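Local coordinates for protein hypothetical sensory transduction histidine kinase (Methanosarcina mazei, PDB 3LI9) that probably acts as a membrane-bound sensor histidine kinase that uses ATP to phosphorylate protein histidine, this chain being its extracellular sensing domain, at residues S18-G23 against M251-P255; I39-A44 against I166-D170; F84-D88 against T100-V104. All coordinates share one frame. Numbering follows the deposited sequence.

How the contacts relate
The chain enters through the long helix 13-48, whose early turns (18-23) meet strand 248-256 in contact 1 and whose later turns (39-44) meet strand 162-172 in contact 2. After the helix come both halves of contact 3, closing a short loop between strands 74-79 and 105-108. Contact 2 closes next, at 166-170, and contact 1 last, at 251-255, so the three loops sit one within another and none cross. Because their strands belong to two separate antiparallel sheets, contacts 1 and 2, with centres about 30 Å apart, tie one helix to both; contact 3 lies about 18 Å, centre to centre, from contact 2, in a loop on the same side of the chain's centre.

Contact 1: S18-G23 against M251-P255; sequences SIEMAG and MFYEP
Small residues let a helix settle closely on a strand, and in this compact example A22 and G23 lie where E254 of the strand comes nearest. Helix residues 18-23 keep the regular backbone bonds A22 N to S18 O (2.9 Å) and G23 N to I19 O (2.9 Å). Their axis passes 7.6 Å from that of the extended strand 251-255; the two run in roughly the same direction, with 42° between their N-to-C directions and a signed crossing angle of -42°. In register, the CA of I19 faces the CA of F252 at 6.3 Å and the CA of G23 faces the CA of E254 at 5.4 Å. Along the strand, F252, with chi1 m, points toward the helix: S18 CB sits over the ring face, 3.6 Å from the centroid, in a CH-pi contact, while I19 CG1 approaches F252 CD1 at 3.8 Å. Y253 turns away, and its hydroxyl hydrogen-bonds to D229 of helix 221-231. E254, m at both chi1 and chi2, lays its CG 3.7 Å from A22 CB and 3.7 Å from G23 N, and its OE2 lies 3.6 Å from I19 CG2. F252 and E254, on the strand face turned to the helix, join the first half of the long helix to the four-stranded sheet of a Cache (PDC-fold) domain. With no hydrogen bonds between the two segments, attachment rests on dispersion and CH-pi packing, the glutamate contributing its CG as well as a carboxylate oxygen against I19.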
loop_
_atom_site.group_PDB
_atom_site.type_symbol
_atom_site.label_atom_id
_atom_site.label_comp_id
_atom_site.label_asym_id
_atom_site.label_seq_id
_atom_site.Cartn_x
_atom_site.Cartn_y
_atom_site.Cartn_z
ATOM N N SER A 18 19.403 -9.252 -15.496
ATOM C CA SER A 18 17.950 -9.052 -15.409
ATOM C C SER A 18 17.551 -9.091 -13.924
ATOM O O SER A 18 16.633 -8.326 -13.521
ATOM C CB SER A 18 17.137 -10.096 -16.268
ATOM O OG SER A 18 17.338 -9.788 -17.619
ATOM N N ILE A 19 18.202 -9.970 -13.148
ATOM C CA ILE A 19 17.937 -10.125 -11.700
ATOM C C ILE A 19 18.274 -8.751 -11.087
ATOM O O ILE A 19 17.510 -8.209 -10.303
ATOM C CB ILE A 19 18.836 -11.222 -11.094
ATOM C CG1 ILE A 19 18.315 -12.586 -11.577
ATOM C CG2 ILE A 19 18.787 -11.180 -9.636
ATOM C CD1 ILE A 19 19.273 -13.795 -11.071
ATOM N N GLU A 20 19.410 -8.173 -11.467
ATOM C CA GLU A 20 19.851 -6.882 -10.840
ATOM C C GLU A 20 18.924 -5.764 -11.275
ATOM O O GLU A 20 18.635 -4.892 -10.474
ATOM C CB GLU A 20 21.255 -6.483 -11.275
ATOM C CG GLU A 20 22.252 -7.427 -10.715
ATOM C CD GLU A 20 22.403 -7.302 -9.226
ATOM O OE1 GLU A 20 22.085 -6.261 -8.584
ATOM O OE2 GLU A 20 22.900 -8.238 -8.668
HETATM N N MSE A 21 18.463 -5.788 -12.523
HETATM C CA MSE A 21 17.491 -4.791 -12.974
HETATM C C MSE A 21 16.171 -4.846 -12.175
HETATM O O MSE A 21 15.605 -3.808 -11.784
HETATM C CB MSE A 21 17.125 -4.970 -14.476
HETATM C CG MSE A 21 16.277 -3.810 -14.895
HETATM SE SE MSE A 21 16.001 -4.066 -16.874
HETATM C CE MSE A 21 17.556 -3.200 -17.483
ATOM N N ALA A 22 15.657 -6.065 -12.016
ATOM C CA ALA A 22 14.403 -6.264 -11.247
ATOM C C ALA A 22 14.628 -5.767 -9.804
ATOM O O ALA A 22 13.704 -5.131 -9.233
ATOM C CB ALA A 22 14.017 -7.733 -11.211
ATOM N N GLY A 23 15.810 -6.047 -9.254
ATOM C CA GLY A 23 16.085 -5.636 -7.812
ATOM C C GLY A 23 16.186 -4.124 -7.760
ATOM O O GLY A 23 15.630 -3.481 -6.823
HETATM N N MSE A 251 10.107 -15.021 -15.920
HETATM C CA MSE A 251 9.557 -13.943 -15.071
HETATM C C MSE A 251 10.569 -13.841 -13.919
HETATM O O MSE A 251 10.697 -14.805 -13.109
HETATM C CB MSE A 251 8.152 -14.367 -14.690
HETATM C CG MSE A 251 7.651 -13.964 -13.381
HETATM SE SE MSE A 251 5.763 -14.481 -13.218
HETATM C CE MSE A 251 5.306 -14.279 -14.981
ATOM N N PHE A 252 11.191 -12.658 -13.795
ATOM C CA PHE A 252 12.090 -12.355 -12.704
ATOM C C PHE A 252 11.321 -11.530 -11.667
ATOM O O PHE A 252 10.641 -10.551 -12.057
ATOM C CB PHE A 252 13.243 -11.539 -13.142
ATOM C CG PHE A 252 14.128 -12.207 -14.170
ATOM C CD1 PHE A 252 15.268 -12.881 -13.743
ATOM C CD2 PHE A 252 13.834 -12.064 -15.520
ATOM C CE1 PHE A 252 16.126 -13.485 -14.748
ATOM C CE2 PHE A 252 14.674 -12.615 -16.507
ATOM C CZ PHE A 252 15.784 -13.336 -16.105
ATOM N N TYR A 253 11.309 -11.984 -10.427
ATOM C CA TYR A 253 10.517 -11.222 -9.435
ATOM C C TYR A 253 11.445 -10.899 -8.264
ATOM O O TYR A 253 12.237 -11.753 -7.805
ATOM C CB TYR A 253 9.281 -11.944 -8.967
ATOM C CG TYR A 253 9.515 -13.416 -8.593
ATOM C CD1 TYR A 253 9.811 -13.786 -7.292
ATOM C CD2 TYR A 253 9.532 -14.395 -9.612
ATOM C CE1 TYR A 253 10.040 -15.153 -6.975
ATOM C CE2 TYR A 253 9.793 -15.739 -9.305
ATOM C CZ TYR A 253 10.028 -16.110 -8.041
ATOM O OH TYR A 253 10.301 -17.476 -7.818
ATOM N N GLU A 254 11.339 -9.664 -7.744
ATOM C CA GLU A 254 12.224 -9.262 -6.615
ATOM C C GLU A 254 11.378 -8.477 -5.644
ATOM O O GLU A 254 10.527 -7.670 -6.024
ATOM C CB GLU A 254 13.395 -8.400 -7.102
ATOM C CG GLU A 254 14.469 -9.193 -7.871
ATOM C CD GLU A 254 15.203 -10.145 -6.964
ATOM O OE1 GLU A 254 15.178 -10.031 -5.735
ATOM O OE2 GLU A 254 15.819 -11.053 -7.540
ATOM N N PRO A 255 11.529 -8.764 -4.332
ATOM C CA PRO A 255 10.652 -8.183 -3.344
ATOM C C PRO A 255 10.864 -6.709 -3.107
ATOM O O PRO A 255 11.997 -6.215 -3.133
ATOM C CB PRO A 255 10.978 -8.969 -2.065
ATOM C CG PRO A 255 12.355 -9.477 -2.280
ATOM C CD PRO A 255 12.456 -9.779 -3.763
#

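Contact 2: I39-A44 against I166-D170; sequences IARTLA and IAGVD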
loop_
_atom_site.group_PDB
_atom_site.type_symbol
_atom_site.label_atom_id
_atom_site.label_comp_id
_atom_site.label_asym_id
_atom_site.label_seq_id
_atom_site.Cartn_x
_atom_site.Cartn_y
_atom_site.Cartn_z
ATOM N N ILE A 39 5.805 8.699 7.336
ATOM C CA ILE A 39 4.896 9.842 7.610
ATOM C C ILE A 39 3.853 9.394 8.629
ATOM O O ILE A 39 3.630 10.037 9.676
ATOM C CB ILE A 39 4.177 10.263 6.342
ATOM C CG1 ILE A 39 5.212 10.881 5.357
ATOM C CG2 ILE A 39 3.044 11.350 6.691
ATOM C CD1 ILE A 39 4.628 11.177 3.944
ATOM N N ALA A 40 3.204 8.264 8.325
ATOM C CA ALA A 40 2.219 7.717 9.311
ATOM C C ALA A 40 2.829 7.398 10.690
ATOM O O ALA A 40 2.208 7.663 11.725
ATOM C CB ALA A 40 1.549 6.468 8.747
ATOM N N ARG A 41 4.006 6.803 10.696
ATOM C CA ARG A 41 4.670 6.470 11.953
ATOM C C ARG A 41 5.047 7.706 12.744
ATOM O O ARG A 41 4.901 7.703 13.978
ATOM C CB ARG A 41 5.885 5.636 11.663
ATOM C CG ARG A 41 6.343 4.945 12.957
ATOM C CD ARG A 41 7.187 3.647 12.619
ATOM N NE ARG A 41 7.524 2.967 13.867
ATOM C CZ ARG A 41 8.617 3.214 14.586
ATOM N NH1 ARG A 41 9.464 4.158 14.188
ATOM N NH2 ARG A 41 8.847 2.563 15.733
ATOM N N THR A 42 5.515 8.755 12.060
ATOM C CA THR A 42 5.929 9.958 12.770
ATOM C C THR A 42 4.680 10.665 13.360
ATOM O O THR A 42 4.711 11.129 14.501
ATOM C CB THR A 42 6.649 10.879 11.843
ATOM O OG1 THR A 42 7.849 10.199 11.473
ATOM C CG2 THR A 42 7.128 12.146 12.640
ATOM N N LEU A 43 3.593 10.646 12.593
ATOM C CA LEU A 43 2.289 11.176 13.139
ATOM C C LEU A 43 1.842 10.368 14.354
ATOM O O LEU A 43 1.390 10.960 15.378
ATOM C CB LEU A 43 1.215 11.144 12.051
ATOM C CG LEU A 43 -0.190 11.640 12.462
ATOM C CD1 LEU A 43 -0.111 13.064 12.951
ATOM C CD2 LEU A 43 -1.102 11.562 11.119
ATOM N N ALA A 44 2.002 9.042 14.317
ATOM C CA ALA A 44 1.636 8.205 15.484
ATOM C C ALA A 44 2.494 8.532 16.715
ATOM O O ALA A 44 1.901 8.709 17.830
ATOM C CB ALA A 44 1.697 6.678 15.142
ATOM N N ILE A 166 -4.856 4.666 15.958
ATOM C CA ILE A 166 -3.961 4.518 14.817
ATOM C C ILE A 166 -3.786 5.921 14.158
ATOM O O ILE A 166 -4.656 6.851 14.260
ATOM C CB ILE A 166 -4.460 3.566 13.699
ATOM C CG1 ILE A 166 -5.782 4.115 13.133
ATOM C CG2 ILE A 166 -4.599 2.064 14.222
ATOM C CD1 ILE A 166 -6.279 3.405 11.913
ATOM N N ALA A 167 -2.677 6.066 13.433
ATOM C CA ALA A 167 -2.515 7.203 12.518
ATOM C C ALA A 167 -2.255 6.512 11.181
ATOM O O ALA A 167 -1.512 5.537 11.120
ATOM C CB ALA A 167 -1.292 8.097 12.879
ATOM N N GLY A 168 -2.836 7.074 10.137
ATOM C CA GLY A 168 -2.694 6.433 8.840
ATOM C C GLY A 168 -2.648 7.376 7.687
ATOM O O GLY A 168 -3.041 8.494 7.806
ATOM N N VAL A 169 -2.103 6.905 6.557
ATOM C CA VAL A 169 -2.212 7.624 5.297
ATOM C C VAL A 169 -2.665 6.707 4.160
ATOM O O VAL A 169 -2.347 5.478 4.156
ATOM C CB VAL A 169 -0.863 8.273 4.888
ATOM C CG1 VAL A 169 -0.333 9.163 6.054
ATOM C CG2 VAL A 169 0.186 7.173 4.618
ATOM N N ASP A 170 -3.466 7.302 3.246
ATOM C CA ASP A 170 -3.941 6.596 2.023
ATOM C C ASP A 170 -3.138 7.062 0.852
ATOM O O ASP A 170 -2.979 8.257 0.651
ATOM C CB ASP A 170 -5.419 6.902 1.771
ATOM C CG ASP A 170 -6.360 6.214 2.752
ATOM O OD1 ASP A 170 -5.956 5.268 3.443
ATOM O OD2 ASP A 170 -7.546 6.586 2.781
#
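Helix 39-44 and strand 166-170 run almost antiparallel, at 154°, with small residues, A40, A44, A167 and G168, at their interface. The axes come within 7.0 Å, and the CA atoms of A40 and G168 within 5.1 Å. The bump at the centre is the methyl of A167, which enters a hollow on the helix walled by A40 O, L43 CG and A44 N (each 3.7 Å from A167 CB) and by A44 CB (4.0 Å from A167 CB). In return A40 CB settles over the backbone at G168, in the gap between the inward side chains of A167 and V169, 4.2 Å from G168 CA and 4.2 Å from V169 CG1. That same V169 CG1 touches I39 CG2 at 4.1 Å, closing one end. L43 also reaches I61, I62 and I65 of helix 55-67, so the core continues beyond this pair. On the far side of the strand, D170 hydrogen-bonds to Y106 and to a BTB molecule probably from the crystallisation liquor. The long helix backing an antiparallel sheet is typical of the PAS-like subdomains of double-Cache (PDC) sensors.

Contact 3: F84-D88 against T100-V104; sequences FDGRD and TGRFV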
loop_
_atom_site.group_PDB
_atom_site.type_symbol
_atom_site.label_atom_id
_atom_site.label_comp_id
_atom_site.label_asym_id
_atom_site.label_seq_id
_atom_site.Cartn_x
_atom_site.Cartn_y
_atom_site.Cartn_z
ATOM N N PHE A 84 -8.521 9.787 23.101
ATOM C CA PHE A 84 -7.862 11.003 22.691
ATOM C C PHE A 84 -7.887 12.033 23.813
ATOM O O PHE A 84 -6.867 12.682 24.087
ATOM C CB PHE A 84 -8.564 11.642 21.456
ATOM C CG PHE A 84 -7.910 12.935 21.012
ATOM C CD1 PHE A 84 -6.641 12.869 20.351
ATOM C CD2 PHE A 84 -8.527 14.150 21.178
ATOM C CE1 PHE A 84 -6.006 14.045 19.975
ATOM C CE2 PHE A 84 -7.949 15.364 20.767
ATOM C CZ PHE A 84 -6.682 15.291 20.134
ATOM N N ASP A 85 -9.061 12.193 24.450
ATOM C CA ASP A 85 -9.274 13.303 25.375
ATOM C C ASP A 85 -10.288 13.067 26.488
ATOM O O ASP A 85 -10.600 13.986 27.206
ATOM C CB ASP A 85 -9.618 14.591 24.621
ATOM C CG ASP A 85 -10.980 14.511 23.836
ATOM O OD1 ASP A 85 -11.699 13.521 23.970
ATOM O OD2 ASP A 85 -11.350 15.511 23.173
ATOM N N GLY A 86 -10.791 11.852 26.604
ATOM C CA GLY A 86 -11.774 11.491 27.625
ATOM C C GLY A 86 -13.126 12.162 27.405
ATOM O O GLY A 86 -13.983 12.127 28.321
ATOM N N ARG A 87 -13.361 12.744 26.212
ATOM C CA ARG A 87 -14.555 13.614 26.021
ATOM C C ARG A 87 -15.405 13.296 24.762
ATOM O O ARG A 87 -15.982 14.188 24.181
ATOM C CB ARG A 87 -14.148 15.082 26.007
ATOM C CG ARG A 87 -13.614 15.591 27.421
ATOM C CD ARG A 87 -13.684 17.131 27.528
ATOM N NE ARG A 87 -13.204 17.817 26.324
ATOM C CZ ARG A 87 -13.950 18.560 25.476
ATOM N NH1 ARG A 87 -15.255 18.750 25.661
ATOM N NH2 ARG A 87 -13.384 19.117 24.405
ATOM N N ASP A 88 -15.496 12.040 24.423
ATOM C CA ASP A 88 -16.236 11.617 23.231
ATOM C C ASP A 88 -17.666 12.103 23.351
ATOM O O ASP A 88 -18.319 12.382 22.375
ATOM C CB ASP A 88 -16.242 10.105 23.045
ATOM C CG ASP A 88 -14.925 9.533 22.566
ATOM O OD1 ASP A 88 -13.964 10.288 22.385
ATOM O OD2 ASP A 88 -14.811 8.337 22.448
ATOM N N THR A 100 -20.699 7.999 17.696
ATOM C CA THR A 100 -19.939 7.570 18.894
ATOM C C THR A 100 -19.237 8.764 19.573
ATOM O O THR A 100 -18.918 8.713 20.746
ATOM C CB THR A 100 -18.861 6.499 18.571
ATOM O OG1 THR A 100 -17.814 7.129 17.810
ATOM C CG2 THR A 100 -19.390 5.326 17.799
ATOM N N GLY A 101 -18.883 9.816 18.817
ATOM C CA GLY A 101 -18.092 10.898 19.415
ATOM C C GLY A 101 -16.578 10.530 19.450
ATOM O O GLY A 101 -15.776 11.372 19.855
ATOM N N ARG A 102 -16.227 9.323 19.022
ATOM C CA ARG A 102 -14.799 8.873 19.005
ATOM C C ARG A 102 -14.022 9.807 18.074
ATOM O O ARG A 102 -14.623 10.303 17.086
ATOM C CB ARG A 102 -14.615 7.438 18.523
ATOM C CG ARG A 102 -15.153 6.416 19.576
ATOM C CD ARG A 102 -15.176 4.975 19.140
ATOM N NE ARG A 102 -13.850 4.450 18.772
ATOM C CZ ARG A 102 -13.646 3.217 18.415
ATOM N NH1 ARG A 102 -14.710 2.394 18.459
ATOM N NH2 ARG A 102 -12.435 2.786 18.003
ATOM N N PHE A 103 -12.762 10.084 18.382
ATOM C CA PHE A 103 -11.956 10.928 17.438
ATOM C C PHE A 103 -11.466 10.067 16.299
ATOM O O PHE A 103 -10.516 9.316 16.448
ATOM C CB PHE A 103 -10.766 11.572 18.179
ATOM C CG PHE A 103 -10.158 12.746 17.464
ATOM C CD1 PHE A 103 -10.953 13.684 16.786
ATOM C CD2 PHE A 103 -8.755 12.902 17.456
ATOM C CE1 PHE A 103 -10.401 14.761 16.173
ATOM C CE2 PHE A 103 -8.188 14.016 16.781
ATOM C CZ PHE A 103 -9.019 14.940 16.141
ATOM N N VAL A 104 -12.156 10.183 15.137
ATOM C CA VAL A 104 -11.891 9.333 13.969
ATOM C C VAL A 104 -11.833 10.173 12.667
ATOM O O VAL A 104 -12.451 9.813 11.655
ATOM C CB VAL A 104 -12.930 8.171 13.854
ATOM C CG1 VAL A 104 -12.636 7.056 14.964
ATOM C CG2 VAL A 104 -14.371 8.707 13.914
HETATM O O HOH W 1 -11.924 8.722 20.883
HETATM O O HOH W 2 -17.110 6.853 22.378
#
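F84 offers one face of its ring to F103, whose CD2 lies 3.6 Å from F84 CD1. The ring centroids are 4.4 Å apart, the planes oblique at 39°. Y79 adds an edge-to-face contact to F84, while helix 55-67 supplies A58 and M59 against F103. Both segments belong to the loop between strands 74-79 and 105-108 of the Cache domain's seven-stranded sheet, packed on that helix. At the other end the backbones close up: the CA atoms of D88 and G101 are 4.3 Å apart, with reciprocal CA-H...O contacts from D88 CA to G101 O (3.4 Å) and from G101 CA to D88 O (3.3 Å). A CB on G101 would collide with D88 O, and its positive phi suits glycine too. The general lesson concerns paired acceptors: D88 OD1 and G101 O sit 3.3 Å apart, and R55 reconciles them through a salt bridge to D88 and a hydrogen bond to G101 O, while also salt-bridging D85. Water 1 links D88 OD1 (3.0 Å) to F103 N (3.0 Å); water 2 donates to D88 OD2 (2.7 Å) and T100 O (3.1 Å). An Asx turn at D85 and an ST turn at T100, whose hydroxyl also bonds to D98, shape the segments. With no conventional hydrogen bond between them, aromatic packing, CA-H...O contacts, water and one arginine do the joining, so the polar half depends on mediators.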